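Long-range contacts in K Homology domain-containing protein (Aeropyrum pernix, PDB 1TUA), which is of unknown function but carries two KH-type regions, a family generally tied to RNA binding, and so probably binds RNA: residues A[124-129]-A[169-174]; A[144-149]-A[176-181]; A[90-95]-A[138-143]; A[110-115]-A[156-161]; A[64-69]-A[81-86]. All coordinates share one frame; numbering follows the deposited sequence.

How the contacts relate
From the N terminus, contact 5 comes first: it closes a short loop, folding the segment just ahead of strand 87-93 back onto helix 57-72 of the first KH region. The other four all open after it has closed. Contact 3 pairs strand 87-93 with 137-141, contact 4 joins the ends of helices 102-113 and 144-158, contact 1 lays helix 118-127 against helix 163-188, and contact 2 sets the start of helix 144-158 beside that same C-terminal helix. None of these nests in another. Contacts 1, 3 and 4 cross one another, and contact 2 crosses 1 and 4 but follows 3. Arg-81 of contact 5 reaches Asp-128 of contact 1, tying linker to second KH region.

Contact 1. Residues A[124-129]-A[169-174]; sequences EEMTDT and HLERIM
Met-126 does most of the touching from the helix 118-127 side. Its chain runs with CG beside the backbone N and then bends at chi3 (57°), which drops the methyl CE 3.7 Å from Leu-170 CB and 3.5 Å from Glu-171 N, over the backbone of the partner helix. Leu-170 CD2 comes up against CB and SD of Met-126, the two side chains crossing obliquely, while the other branch meets Thr-127: Leu-170 CD1 is 3.7 Å from Thr-127 CG2, the pair crossing at about a right angle. Met-174, bent at chi2 and chi3, curls back so that its CE sits 3.4 Å from Met-126 O. An alanine at Met-174 would remove CG, SD and CE, which lie against Met-126 O and Thr-127, and would probably loosen this end of the interface. The contact packs the last turn of a helix of the second KH region against the long C-terminal helix 163-188, with no hydrogen bond between the two segments. Helix 144-158 lies beside both: Ala-149 touches Leu-170, and Ala-150 touches Thr-127. Behind this methyl, Thr-127 OG1 bonds to Ile-123 O and accepts from Thr-129 OG1 at 2.8 Å, which holds the rotamer.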
# COMPACT_ATOMS: atom_id res chain seq x y z
N GLU A 124 7.58 -6.19 8.05
CA GLU A 124 7.85 -6.26 6.60
C GLU A 124 8.60 -7.54 6.22
O GLU A 124 8.27 -8.21 5.24
CB GLU A 124 8.68 -5.07 6.13
CG GLU A 124 7.98 -3.73 6.13
CD GLU A 124 8.84 -2.64 5.51
OE1 GLU A 124 10.04 -2.56 5.85
OE2 GLU A 124 8.33 -1.85 4.70
N GLU A 125 9.63 -7.87 7.00
CA GLU A 125 10.44 -9.05 6.72
C GLU A 125 9.67 -10.35 6.92
O GLU A 125 9.82 -11.29 6.14
CB GLU A 125 11.69 -9.07 7.61
CG GLU A 125 12.56 -7.84 7.50
CD GLU A 125 13.78 -7.90 8.40
OE1 GLU A 125 13.63 -8.21 9.60
OE2 GLU A 125 14.89 -7.63 7.91
N MET A 126 8.85 -10.40 7.97
CA MET A 126 8.07 -11.59 8.26
C MET A 126 6.98 -11.85 7.23
O MET A 126 6.67 -13.00 6.91
CB MET A 126 7.44 -11.48 9.66
CG MET A 126 8.45 -11.48 10.81
SD MET A 126 7.68 -11.59 12.47
CE MET A 126 6.80 -13.02 12.28
N THR A 127 6.40 -10.78 6.69
CA THR A 127 5.31 -10.91 5.72
C THR A 127 5.71 -10.63 4.28
O THR A 127 4.90 -10.82 3.37
CB THR A 127 4.16 -9.95 6.07
OG1 THR A 127 4.63 -8.60 6.03
CG2 THR A 127 3.63 -10.24 7.46
N ASP A 128 6.94 -10.18 4.07
CA ASP A 128 7.43 -9.85 2.73
C ASP A 128 6.50 -8.82 2.09
O ASP A 128 6.01 -9.02 0.98
CB ASP A 128 7.51 -11.10 1.86
CG ASP A 128 8.16 -10.83 0.52
OD1 ASP A 128 9.13 -10.03 0.48
OD2 ASP A 128 7.73 -11.42 -0.49
N THR A 129 6.27 -7.73 2.81
CA THR A 129 5.43 -6.63 2.33
C THR A 129 6.18 -5.30 2.49
O THR A 129 7.21 -5.23 3.18
CB THR A 129 4.14 -6.49 3.16
OG1 THR A 129 4.49 -6.22 4.52
CG2 THR A 129 3.31 -7.77 3.09
N HIS A 169 2.46 -14.17 17.08
CA HIS A 169 1.21 -14.40 16.37
C HIS A 169 1.42 -14.36 14.86
O HIS A 169 0.93 -15.23 14.13
CB HIS A 169 0.18 -13.34 16.78
CG HIS A 169 -1.10 -13.41 16.00
ND1 HIS A 169 -1.23 -12.87 14.74
CD2 HIS A 169 -2.29 -13.98 16.30
CE1 HIS A 169 -2.45 -13.11 14.29
NE2 HIS A 169 -3.11 -13.78 15.22
N LEU A 170 2.15 -13.35 14.39
CA LEU A 170 2.45 -13.19 12.97
C LEU A 170 3.22 -14.41 12.47
O LEU A 170 3.00 -14.88 11.35
CB LEU A 170 3.28 -11.92 12.77
CG LEU A 170 3.49 -11.36 11.37
CD1 LEU A 170 2.15 -11.20 10.66
CD2 LEU A 170 4.22 -10.03 11.48
N GLU A 171 4.10 -14.92 13.32
CA GLU A 171 4.92 -16.09 13.03
C GLU A 171 4.00 -17.29 12.73
O GLU A 171 4.22 -18.03 11.76
CB GLU A 171 5.77 -16.41 14.26
CG GLU A 171 6.81 -17.49 14.07
CD GLU A 171 8.16 -16.93 13.71
OE1 GLU A 171 8.59 -15.95 14.35
OE2 GLU A 171 8.80 -17.47 12.78
N ARG A 172 2.99 -17.47 13.57
CA ARG A 172 2.04 -18.57 13.41
C ARG A 172 1.28 -18.40 12.10
O ARG A 172 1.14 -19.35 11.33
CB ARG A 172 1.04 -18.59 14.56
CG ARG A 172 1.69 -18.70 15.93
CD ARG A 172 2.30 -20.07 16.16
NE ARG A 172 3.15 -20.09 17.35
CZ ARG A 172 2.75 -19.72 18.56
NH1 ARG A 172 1.50 -19.30 18.76
NH2 ARG A 172 3.59 -19.76 19.58
N ILE A 173 0.79 -17.19 11.86
CA ILE A 173 0.04 -16.89 10.65
C ILE A 173 0.87 -17.10 9.39
O ILE A 173 0.40 -17.72 8.43
CB ILE A 173 -0.47 -15.43 10.66
CG1 ILE A 173 -1.45 -15.22 11.83
CG2 ILE A 173 -1.14 -15.09 9.33
CD1 ILE A 173 -2.67 -16.10 11.78
N MET A 174 2.10 -16.60 9.39
CA MET A 174 2.97 -16.72 8.22
C MET A 174 3.51 -18.13 7.98
O MET A 174 3.69 -18.53 6.83
CB MET A 174 4.12 -15.72 8.31
CG MET A 174 3.70 -14.27 8.02
SD MET A 174 2.96 -14.03 6.36
CE MET A 174 4.21 -14.77 5.35

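Contact 2. Residues A[144-149]-A[176-181]; sequences YERAMA and EIKRRE
This is a surface contact of charged side chains around one buried isoleucine, where the first turns of helix 144-158 face the long C-terminal helix 163-188. The two short helical segments run almost antiparallel, at 168°, with their axes 11.2 Å apart, so it is mainly side chains that span the gap. Ile-177 fills the middle, its CD1 3.9 Å from Glu-145 CB as the two side chains slide past each other in opposite directions. On one flank Arg-146, extended from CG to NE, meets Glu-181 tip to tip in an end-on salt bridge: Arg-146 NH2 gives a bond of 2.7 Å to Glu-181 OE1, and Arg-146 NH1 one of 3.1 Å to Glu-181 OE2. The guanidinium and carboxylate planes are 25° apart, and Arg-146 NH1 also serves Asp-143 just ahead of the helix. On the other flank Glu-145 OE2 lies 3.3 Å from Arg-180 NH1, while Arg-180 NH2 holds Glu-176 OE2 of its own helix at 2.6 Å. A water links Glu-145 OE1 to Glu-181 OE2, joining the two flanks. A leucine at Arg-146 would lose both bonds to Glu-181 and the salt bridge to Asp-143, and is likely to leave the Glu-181 carboxylate poorly compensated. With cationic partners this close, Glu-145, Glu-176 and Glu-181 are probably all ionised.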
# COMPACT_ATOMS: atom_id res chain seq x y z
N TYR A 144 -2.46 -10.78 -1.25
CA TYR A 144 -3.58 -10.80 -0.32
C TYR A 144 -3.35 -11.30 1.10
O TYR A 144 -3.56 -10.56 2.06
CB TYR A 144 -4.75 -11.59 -0.92
CG TYR A 144 -5.97 -11.52 -0.04
CD1 TYR A 144 -6.68 -10.33 0.09
CD2 TYR A 144 -6.38 -12.62 0.71
CE1 TYR A 144 -7.77 -10.23 0.96
CE2 TYR A 144 -7.46 -12.54 1.58
CZ TYR A 144 -8.15 -11.34 1.70
OH TYR A 144 -9.21 -11.25 2.57
N GLU A 145 -2.92 -12.55 1.24
CA GLU A 145 -2.71 -13.11 2.57
C GLU A 145 -1.61 -12.43 3.39
O GLU A 145 -1.78 -12.20 4.59
CB GLU A 145 -2.41 -14.59 2.47
CG GLU A 145 -3.56 -15.38 1.91
CD GLU A 145 -3.34 -16.85 2.06
OE1 GLU A 145 -2.41 -17.38 1.41
OE2 GLU A 145 -4.07 -17.48 2.84
N ARG A 146 -0.49 -12.13 2.75
CA ARG A 146 0.61 -11.47 3.44
C ARG A 146 0.24 -10.04 3.84
O ARG A 146 0.56 -9.60 4.95
CB ARG A 146 1.87 -11.48 2.57
CG ARG A 146 2.46 -12.87 2.42
CD ARG A 146 3.64 -12.90 1.47
NE ARG A 146 4.33 -14.19 1.53
CZ ARG A 146 3.79 -15.34 1.14
NH1 ARG A 146 2.56 -15.37 0.65
NH2 ARG A 146 4.49 -16.47 1.26
N ALA A 147 -0.43 -9.31 2.96
CA ALA A 147 -0.85 -7.95 3.27
C ALA A 147 -1.86 -7.97 4.43
O ALA A 147 -1.83 -7.11 5.32
CB ALA A 147 -1.47 -7.28 2.04
N MET A 148 -2.76 -8.95 4.43
CA MET A 148 -3.75 -9.05 5.50
C MET A 148 -3.07 -9.45 6.82
O MET A 148 -3.50 -9.02 7.89
CB MET A 148 -4.86 -10.04 5.13
CG MET A 148 -5.80 -9.54 4.01
SD MET A 148 -6.48 -7.86 4.28
CE MET A 148 -7.53 -8.16 5.67
N ALA A 149 -2.02 -10.26 6.74
CA ALA A 149 -1.29 -10.66 7.94
C ALA A 149 -0.62 -9.43 8.55
O ALA A 149 -0.68 -9.21 9.76
CB ALA A 149 -0.24 -11.71 7.59
N GLU A 176 1.93 -20.75 8.62
CA GLU A 176 0.75 -21.44 8.09
C GLU A 176 0.58 -21.16 6.59
O GLU A 176 0.30 -22.06 5.80
CB GLU A 176 -0.49 -20.98 8.86
CG GLU A 176 -1.79 -21.63 8.45
CD GLU A 176 -3.00 -20.85 8.96
OE1 GLU A 176 -3.03 -20.53 10.17
OE2 GLU A 176 -3.91 -20.57 8.15
N ILE A 177 0.73 -19.89 6.22
CA ILE A 177 0.60 -19.47 4.83
C ILE A 177 1.66 -20.12 3.94
O ILE A 177 1.35 -20.68 2.88
CB ILE A 177 0.71 -17.92 4.72
CG1 ILE A 177 -0.49 -17.27 5.41
CG2 ILE A 177 0.80 -17.48 3.26
CD1 ILE A 177 -0.39 -15.77 5.55
N LYS A 178 2.91 -20.06 4.39
CA LYS A 178 4.01 -20.63 3.62
C LYS A 178 3.95 -22.15 3.60
O LYS A 178 4.28 -22.77 2.59
CB LYS A 178 5.35 -20.16 4.19
CG LYS A 178 5.61 -18.68 4.01
CD LYS A 178 7.02 -18.35 4.45
CE LYS A 178 7.35 -16.91 4.19
NZ LYS A 178 8.75 -16.61 4.60
N ARG A 179 3.54 -22.76 4.70
CA ARG A 179 3.45 -24.22 4.74
C ARG A 179 2.44 -24.67 3.69
O ARG A 179 2.71 -25.58 2.90
CB ARG A 179 3.01 -24.70 6.13
CG ARG A 179 2.87 -26.22 6.24
CD ARG A 179 3.04 -26.69 7.68
NE ARG A 179 2.94 -28.14 7.81
CZ ARG A 179 1.80 -28.82 7.70
NH1 ARG A 179 0.66 -28.17 7.47
NH2 ARG A 179 1.80 -30.14 7.83
N ARG A 180 1.28 -24.01 3.67
CA ARG A 180 0.23 -24.34 2.72
C ARG A 180 0.72 -24.17 1.29
O ARG A 180 0.42 -24.99 0.41
CB ARG A 180 -0.98 -23.44 2.95
CG ARG A 180 -2.24 -23.90 2.28
CD ARG A 180 -3.39 -22.95 2.57
NE ARG A 180 -3.41 -22.53 3.97
CZ ARG A 180 -3.08 -21.31 4.40
NH1 ARG A 180 -2.71 -20.38 3.53
NH2 ARG A 180 -3.10 -21.03 5.70
N GLU A 181 1.48 -23.11 1.04
CA GLU A 181 2.00 -22.87 -0.29
C GLU A 181 2.96 -23.99 -0.69
O GLU A 181 2.87 -24.53 -1.79
CB GLU A 181 2.72 -21.52 -0.37
CG GLU A 181 1.82 -20.33 -0.03
CD GLU A 181 2.51 -18.98 -0.21
OE1 GLU A 181 3.67 -18.83 0.22
OE2 GLU A 181 1.87 -18.07 -0.78
O HOH W 1 -0.79 -20.20 1.52
O HOH W 2 -0.70 -17.44 -0.56

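Contact 3. Residues A[90-95]-A[138-143]; sequences VVVDLK and VAIIGD
Four backbone hydrogen bonds make the tight part of this contact, a regular antiparallel ladder between 90-93 and 138-141. Val-90 and Ile-140 form one hydrogen-bonded pair, Val-92 and Val-138 the next. Ile-140 N donates to Val-90 O over 2.7 Å, arriving nearly along the C=O axis, whereas Val-92 N meets Val-138 O at 2.8 Å from above the carbonyl plane. Side chains of these four residues share one face: Val-92 CB stands 4.2 Å from Val-138 CB, and Ala-147, Ala-150 and Lys-151 of helix 144-158 pack over it. Past the end of the strand Leu-94 turns back, its CD1 resting 3.9 Å from Val-138 CG2. The non-hydrogen-bonded pair Val-91 and Ala-139, on the other face, touches more lightly, with Val-91 CG2 4.4 Å from Ala-139 CB; both side chains meet Leu-72 of the preceding KH region. On this edge strand Val-90 and Val-91 stay partly exposed. The Asp-93 side chain points away from the partner strand and caps the following turn, its OD1 accepting from Lys-95 N at 2.9 Å. This edge-to-centre pairing, in the order 87-93, 137-141, 130-133, belongs to the three-stranded antiparallel sheet of a type I KH fold.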
# COMPACT_ATOMS: atom_id res chain seq x y z
N VAL A 90 -3.32 -2.39 0.91
CA VAL A 90 -4.21 -2.43 2.07
C VAL A 90 -3.82 -1.26 2.95
O VAL A 90 -2.64 -0.97 3.10
CB VAL A 90 -4.05 -3.73 2.86
CG1 VAL A 90 -4.82 -3.64 4.17
CG2 VAL A 90 -4.54 -4.89 2.02
N VAL A 91 -4.82 -0.60 3.53
CA VAL A 91 -4.54 0.56 4.37
C VAL A 91 -5.17 0.45 5.74
O VAL A 91 -6.32 0.01 5.88
CB VAL A 91 -5.05 1.86 3.72
CG1 VAL A 91 -4.77 3.05 4.63
CG2 VAL A 91 -4.38 2.07 2.37
N VAL A 92 -4.41 0.83 6.76
CA VAL A 92 -4.90 0.84 8.13
C VAL A 92 -5.01 2.30 8.53
O VAL A 92 -4.01 3.02 8.59
CB VAL A 92 -3.92 0.13 9.09
CG1 VAL A 92 -4.37 0.30 10.53
CG2 VAL A 92 -3.85 -1.35 8.75
N ASP A 93 -6.23 2.77 8.76
CA ASP A 93 -6.43 4.16 9.16
C ASP A 93 -6.37 4.18 10.68
O ASP A 93 -7.29 3.72 11.36
CB ASP A 93 -7.79 4.67 8.68
CG ASP A 93 -7.93 6.18 8.86
OD1 ASP A 93 -7.65 6.68 9.97
OD2 ASP A 93 -8.32 6.86 7.88
N LEU A 94 -5.27 4.72 11.21
CA LEU A 94 -5.07 4.76 12.65
C LEU A 94 -6.11 5.58 13.43
O LEU A 94 -6.27 5.38 14.63
CB LEU A 94 -3.65 5.25 12.96
CG LEU A 94 -2.52 4.39 12.38
CD1 LEU A 94 -1.17 4.99 12.71
CD2 LEU A 94 -2.61 2.97 12.95
N LYS A 95 -6.81 6.48 12.76
CA LYS A 95 -7.81 7.27 13.46
C LYS A 95 -9.01 6.40 13.82
O LYS A 95 -9.86 6.79 14.63
CB LYS A 95 -8.25 8.47 12.62
CG LYS A 95 -7.20 9.56 12.57
CD LYS A 95 -7.72 10.81 11.90
CE LYS A 95 -6.66 11.91 11.91
NZ LYS A 95 -7.10 13.13 11.18
N VAL A 138 -1.44 3.76 7.67
CA VAL A 138 -0.33 2.83 7.44
C VAL A 138 -0.71 2.02 6.20
O VAL A 138 -1.66 1.24 6.22
CB VAL A 138 -0.12 1.87 8.61
CG1 VAL A 138 1.05 0.95 8.30
CG2 VAL A 138 0.15 2.66 9.87
N ALA A 139 0.03 2.24 5.12
CA ALA A 139 -0.23 1.57 3.85
C ALA A 139 0.65 0.33 3.70
O ALA A 139 1.83 0.35 4.06
CB ALA A 139 0.02 2.54 2.69
N ILE A 140 0.06 -0.73 3.16
CA ILE A 140 0.76 -2.01 2.99
C ILE A 140 0.60 -2.55 1.58
O ILE A 140 -0.50 -2.56 1.04
CB ILE A 140 0.15 -3.06 3.96
CG1 ILE A 140 0.20 -2.54 5.39
CG2 ILE A 140 0.88 -4.39 3.81
CD1 ILE A 140 -0.76 -3.27 6.34
N ILE A 141 1.71 -3.01 1.00
CA ILE A 141 1.69 -3.59 -0.34
C ILE A 141 2.23 -5.01 -0.27
O ILE A 141 3.33 -5.23 0.23
CB ILE A 141 2.57 -2.80 -1.34
CG1 ILE A 141 2.04 -1.37 -1.51
CG2 ILE A 141 2.61 -3.53 -2.68
CD1 ILE A 141 2.99 -0.43 -2.23
N GLY A 142 1.45 -5.97 -0.77
CA GLY A 142 1.87 -7.37 -0.78
C GLY A 142 0.76 -8.22 -1.36
O GLY A 142 -0.27 -7.68 -1.77
N ASP A 143 0.93 -9.55 -1.43
CA ASP A 143 -0.17 -10.35 -1.95
C ASP A 143 -1.25 -10.40 -0.87
O ASP A 143 -0.98 -10.07 0.29
CB ASP A 143 0.27 -11.77 -2.40
CG ASP A 143 0.85 -12.60 -1.28
OD1 ASP A 143 0.20 -12.75 -0.22
OD2 ASP A 143 1.96 -13.14 -1.47

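Contact 4. Residues A[110-115]-A[156-161]; sequences GRIIGE and MLAEGR
Both segments are helix ends. Helix 102-113 stops at Gly-114, whose phi is positive, and helix 144-158 finishes in a Schellman motif at Gly-160 (phi 99°), with Arg-161 N bonded back to Met-156 O. Their closest CA atoms, those of Ile-112 and Leu-157, are 5.8 Å apart. Leu-157 sends CD1 to within 3.8 Å of Arg-111 O, and its CB lies 4.0 Å from Ile-112 CG1 as the two chains cross obliquely. Above them Arg-111 folds over, bent at both chi2 and chi3, so that NH2 donates to Arg-161 O at 3.0 Å, the oxygen in the guanidinium plane but the donor above the carbonyl plane. A water accepts a hydrogen bond from Arg-111 NE at 2.6 Å and donates to the carbonyls of Leu-157 and Arg-161, completing the bridge to the second helix end. Outside the pair, Leu-94 touches Ile-112 and Ala-158 from the end of strand 87-93, while His-163 and Val-166 of helix 163-188 pack on Leu-157.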
# COMPACT_ATOMS: atom_id res chain seq x y z
N GLY A 110 4.68 5.28 17.43
CA GLY A 110 5.96 4.92 18.02
C GLY A 110 6.07 3.41 18.20
O GLY A 110 7.14 2.84 17.99
N ARG A 111 4.97 2.77 18.59
CA ARG A 111 4.93 1.31 18.77
C ARG A 111 5.02 0.60 17.41
O ARG A 111 5.71 -0.41 17.28
CB ARG A 111 3.64 0.89 19.46
CG ARG A 111 3.49 1.36 20.89
CD ARG A 111 4.44 0.64 21.82
NE ARG A 111 4.09 -0.77 21.98
CZ ARG A 111 4.79 -1.64 22.69
NH1 ARG A 111 5.89 -1.23 23.32
NH2 ARG A 111 4.41 -2.90 22.79
N ILE A 112 4.31 1.12 16.42
CA ILE A 112 4.30 0.53 15.09
C ILE A 112 5.65 0.64 14.40
O ILE A 112 6.11 -0.30 13.76
CB ILE A 112 3.21 1.19 14.21
CG1 ILE A 112 1.83 0.82 14.76
CG2 ILE A 112 3.36 0.75 12.75
CD1 ILE A 112 0.68 1.57 14.12
N ILE A 113 6.30 1.79 14.55
CA ILE A 113 7.61 2.01 13.95
C ILE A 113 8.68 1.30 14.77
O ILE A 113 9.53 0.60 14.21
CB ILE A 113 7.95 3.52 13.88
CG1 ILE A 113 6.95 4.23 12.96
CG2 ILE A 113 9.38 3.71 13.36
CD1 ILE A 113 7.14 5.73 12.91
N GLY A 114 8.64 1.49 16.08
CA GLY A 114 9.62 0.86 16.96
C GLY A 114 10.91 1.65 16.99
O GLY A 114 11.12 2.55 16.16
N GLU A 115 11.79 1.33 17.93
CA GLU A 115 13.07 2.02 18.04
C GLU A 115 13.91 1.72 16.81
O GLU A 115 14.18 0.56 16.50
CB GLU A 115 13.80 1.58 19.30
CG GLU A 115 15.21 2.15 19.42
CD GLU A 115 15.70 2.20 20.86
OE1 GLU A 115 15.13 3.00 21.64
OE2 GLU A 115 16.63 1.45 21.21
N MET A 156 -2.82 -4.81 15.82
CA MET A 156 -2.50 -5.30 17.16
C MET A 156 -1.55 -4.34 17.89
O MET A 156 -1.70 -4.10 19.09
CB MET A 156 -1.87 -6.70 17.09
CG MET A 156 -2.86 -7.83 16.79
SD MET A 156 -2.04 -9.41 16.49
CE MET A 156 -1.55 -9.89 18.10
N LEU A 157 -0.57 -3.79 17.17
CA LEU A 157 0.37 -2.85 17.79
C LEU A 157 -0.34 -1.54 18.11
O LEU A 157 -0.07 -0.93 19.14
CB LEU A 157 1.56 -2.58 16.86
CG LEU A 157 2.58 -3.70 16.67
CD1 LEU A 157 3.69 -3.23 15.74
CD2 LEU A 157 3.15 -4.12 18.01
N ALA A 158 -1.24 -1.11 17.23
CA ALA A 158 -1.98 0.13 17.44
C ALA A 158 -2.91 0.00 18.63
O ALA A 158 -3.41 1.00 19.15
CB ALA A 158 -2.77 0.49 16.18
N GLU A 159 -3.14 -1.23 19.06
CA GLU A 159 -4.02 -1.48 20.19
C GLU A 159 -3.25 -1.71 21.49
O GLU A 159 -3.85 -1.92 22.54
CB GLU A 159 -4.93 -2.66 19.86
CG GLU A 159 -5.73 -2.40 18.59
CD GLU A 159 -6.68 -3.52 18.24
OE1 GLU A 159 -6.21 -4.66 18.02
OE2 GLU A 159 -7.90 -3.25 18.16
N GLY A 160 -1.92 -1.65 21.42
CA GLY A 160 -1.11 -1.80 22.62
C GLY A 160 -0.48 -3.14 22.96
O GLY A 160 0.18 -3.27 24.00
N ARG A 161 -0.65 -4.14 22.09
CA ARG A 161 -0.08 -5.46 22.33
C ARG A 161 1.44 -5.37 22.40
O ARG A 161 2.03 -4.48 21.78
CB ARG A 161 -0.47 -6.41 21.21
CG ARG A 161 -1.96 -6.65 21.05
CD ARG A 161 -2.49 -7.52 22.17
NE ARG A 161 -3.86 -7.98 21.91
CZ ARG A 161 -4.54 -8.79 22.72
NH1 ARG A 161 -3.98 -9.23 23.85
NH2 ARG A 161 -5.77 -9.16 22.41
O HOH W 3 1.80 -1.57 21.01

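Contact 5. Residues A[64-69]-A[81-86]; sequences AEVVKA and RLLEED
Helix 57-72, which ends the βααββα succession of the first KH-like region, here meets the 3-10 turn 81-83 that leads toward the first strand of the second. This apolar packing joins the two halves of the protein, with no hydrogen bond between the segments. Along the helix, Glu-65 is the first to turn to the linker: its backbone O, already taking the helical bond from Ala-69 N, has Leu-82 CD1 3.6 Å away, and its CB brushes the same methyl. Val-66 contributes one branch, CG2, which is anti to the carbonyl carbon; this methyl lies 3.7 Å from Leu-83 CD2, the two side chains crossing at about a right angle, and 4.1 Å from Leu-82 CB. Ile-29 and Phe-80 also touch Val-66. Leu-89 of strand 87-93 packs against Leu-82, and the linker is held from the polar side as well, since Lys-62 NZ bonds to the carbonyls of Leu-82 and Glu-84. Last comes Ala-69, pointing at Leu-82, whose CG stands beside its own backbone N (chi1 -73°). Here the packing is at its tightest, with Ala-69 CB only 3.4 Å from Leu-82 CD1, closer than ordinary van der Waals contact between carbons.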
# COMPACT_ATOMS: atom_id res chain seq x y z
N ALA A 64 -4.29 3.18 -11.08
CA ALA A 64 -4.92 4.01 -10.06
C ALA A 64 -4.41 3.64 -8.66
O ALA A 64 -4.30 4.51 -7.79
CB ALA A 64 -6.44 3.85 -10.12
N GLU A 65 -4.11 2.37 -8.44
CA GLU A 65 -3.61 1.94 -7.13
C GLU A 65 -2.21 2.50 -6.90
O GLU A 65 -1.87 2.88 -5.78
CB GLU A 65 -3.60 0.42 -7.02
CG GLU A 65 -4.99 -0.17 -6.92
CD GLU A 65 -5.72 0.25 -5.66
OE1 GLU A 65 -5.45 -0.31 -4.58
OE2 GLU A 65 -6.57 1.17 -5.74
N VAL A 66 -1.40 2.56 -7.95
CA VAL A 66 -0.05 3.11 -7.81
C VAL A 66 -0.16 4.57 -7.37
O VAL A 66 0.54 5.01 -6.46
CB VAL A 66 0.73 3.03 -9.13
CG1 VAL A 66 2.02 3.82 -9.02
CG2 VAL A 66 1.01 1.57 -9.47
N VAL A 67 -1.05 5.32 -8.02
CA VAL A 67 -1.25 6.73 -7.66
C VAL A 67 -1.69 6.85 -6.21
O VAL A 67 -1.19 7.70 -5.47
CB VAL A 67 -2.31 7.38 -8.57
CG1 VAL A 67 -2.68 8.76 -8.02
CG2 VAL A 67 -1.77 7.50 -10.00
N LYS A 68 -2.64 6.02 -5.79
CA LYS A 68 -3.12 6.06 -4.42
C LYS A 68 -1.99 5.75 -3.45
O LYS A 68 -1.86 6.41 -2.41
CB LYS A 68 -4.27 5.07 -4.23
CG LYS A 68 -4.81 5.03 -2.80
CD LYS A 68 -5.92 4.00 -2.66
CE LYS A 68 -6.44 3.93 -1.22
NZ LYS A 68 -7.46 2.85 -1.02
N ALA A 69 -1.17 4.76 -3.78
CA ALA A 69 -0.05 4.37 -2.93
C ALA A 69 0.97 5.51 -2.75
O ALA A 69 1.51 5.71 -1.66
CB ALA A 69 0.64 3.12 -3.50
N ARG A 81 5.28 -1.57 -7.29
CA ARG A 81 5.09 -2.99 -6.98
C ARG A 81 3.64 -3.39 -7.21
O ARG A 81 3.34 -4.54 -7.51
CB ARG A 81 5.49 -3.26 -5.53
CG ARG A 81 5.19 -4.69 -5.05
CD ARG A 81 5.78 -4.93 -3.67
NE ARG A 81 5.38 -6.23 -3.13
CZ ARG A 81 5.92 -6.78 -2.05
NH1 ARG A 81 6.88 -6.15 -1.39
NH2 ARG A 81 5.50 -7.97 -1.63
N LEU A 82 2.74 -2.42 -7.08
CA LEU A 82 1.31 -2.66 -7.27
C LEU A 82 0.94 -3.01 -8.70
O LEU A 82 -0.19 -3.42 -8.97
CB LEU A 82 0.51 -1.46 -6.77
CG LEU A 82 0.47 -1.36 -5.23
CD1 LEU A 82 0.03 0.03 -4.79
CD2 LEU A 82 -0.45 -2.43 -4.67
N LEU A 83 1.89 -2.83 -9.62
CA LEU A 83 1.66 -3.16 -11.02
C LEU A 83 1.87 -4.65 -11.22
O LEU A 83 1.49 -5.22 -12.25
CB LEU A 83 2.62 -2.39 -11.94
CG LEU A 83 2.41 -0.88 -12.06
CD1 LEU A 83 3.37 -0.33 -13.10
CD2 LEU A 83 0.96 -0.58 -12.46
N GLU A 84 2.49 -5.29 -10.24
CA GLU A 84 2.77 -6.71 -10.31
C GLU A 84 1.55 -7.58 -10.02
O GLU A 84 0.61 -7.18 -9.34
CB GLU A 84 3.89 -7.08 -9.34
CG GLU A 84 5.24 -6.57 -9.77
CD GLU A 84 6.25 -6.65 -8.66
OE1 GLU A 84 6.23 -7.66 -7.90
OE2 GLU A 84 7.07 -5.72 -8.54
N GLU A 85 1.61 -8.78 -10.56
CA GLU A 85 0.54 -9.75 -10.41
C GLU A 85 0.36 -10.15 -8.94
O GLU A 85 1.33 -10.40 -8.22
CB GLU A 85 0.87 -10.96 -11.27
CG GLU A 85 -0.05 -12.14 -11.14
CD GLU A 85 0.34 -13.23 -12.10
OE1 GLU A 85 0.18 -13.02 -13.32
OE2 GLU A 85 0.83 -14.29 -11.65
N ASP A 86 -0.89 -10.19 -8.51
CA ASP A 86 -1.24 -10.58 -7.15
C ASP A 86 -0.90 -9.59 -6.04
O ASP A 86 -1.21 -9.85 -4.87
CB ASP A 86 -0.63 -11.94 -6.83
CG ASP A 86 -1.09 -13.02 -7.79
OD1 ASP A 86 -2.31 -13.10 -8.05
OD2 ASP A 86 -0.22 -13.79 -8.27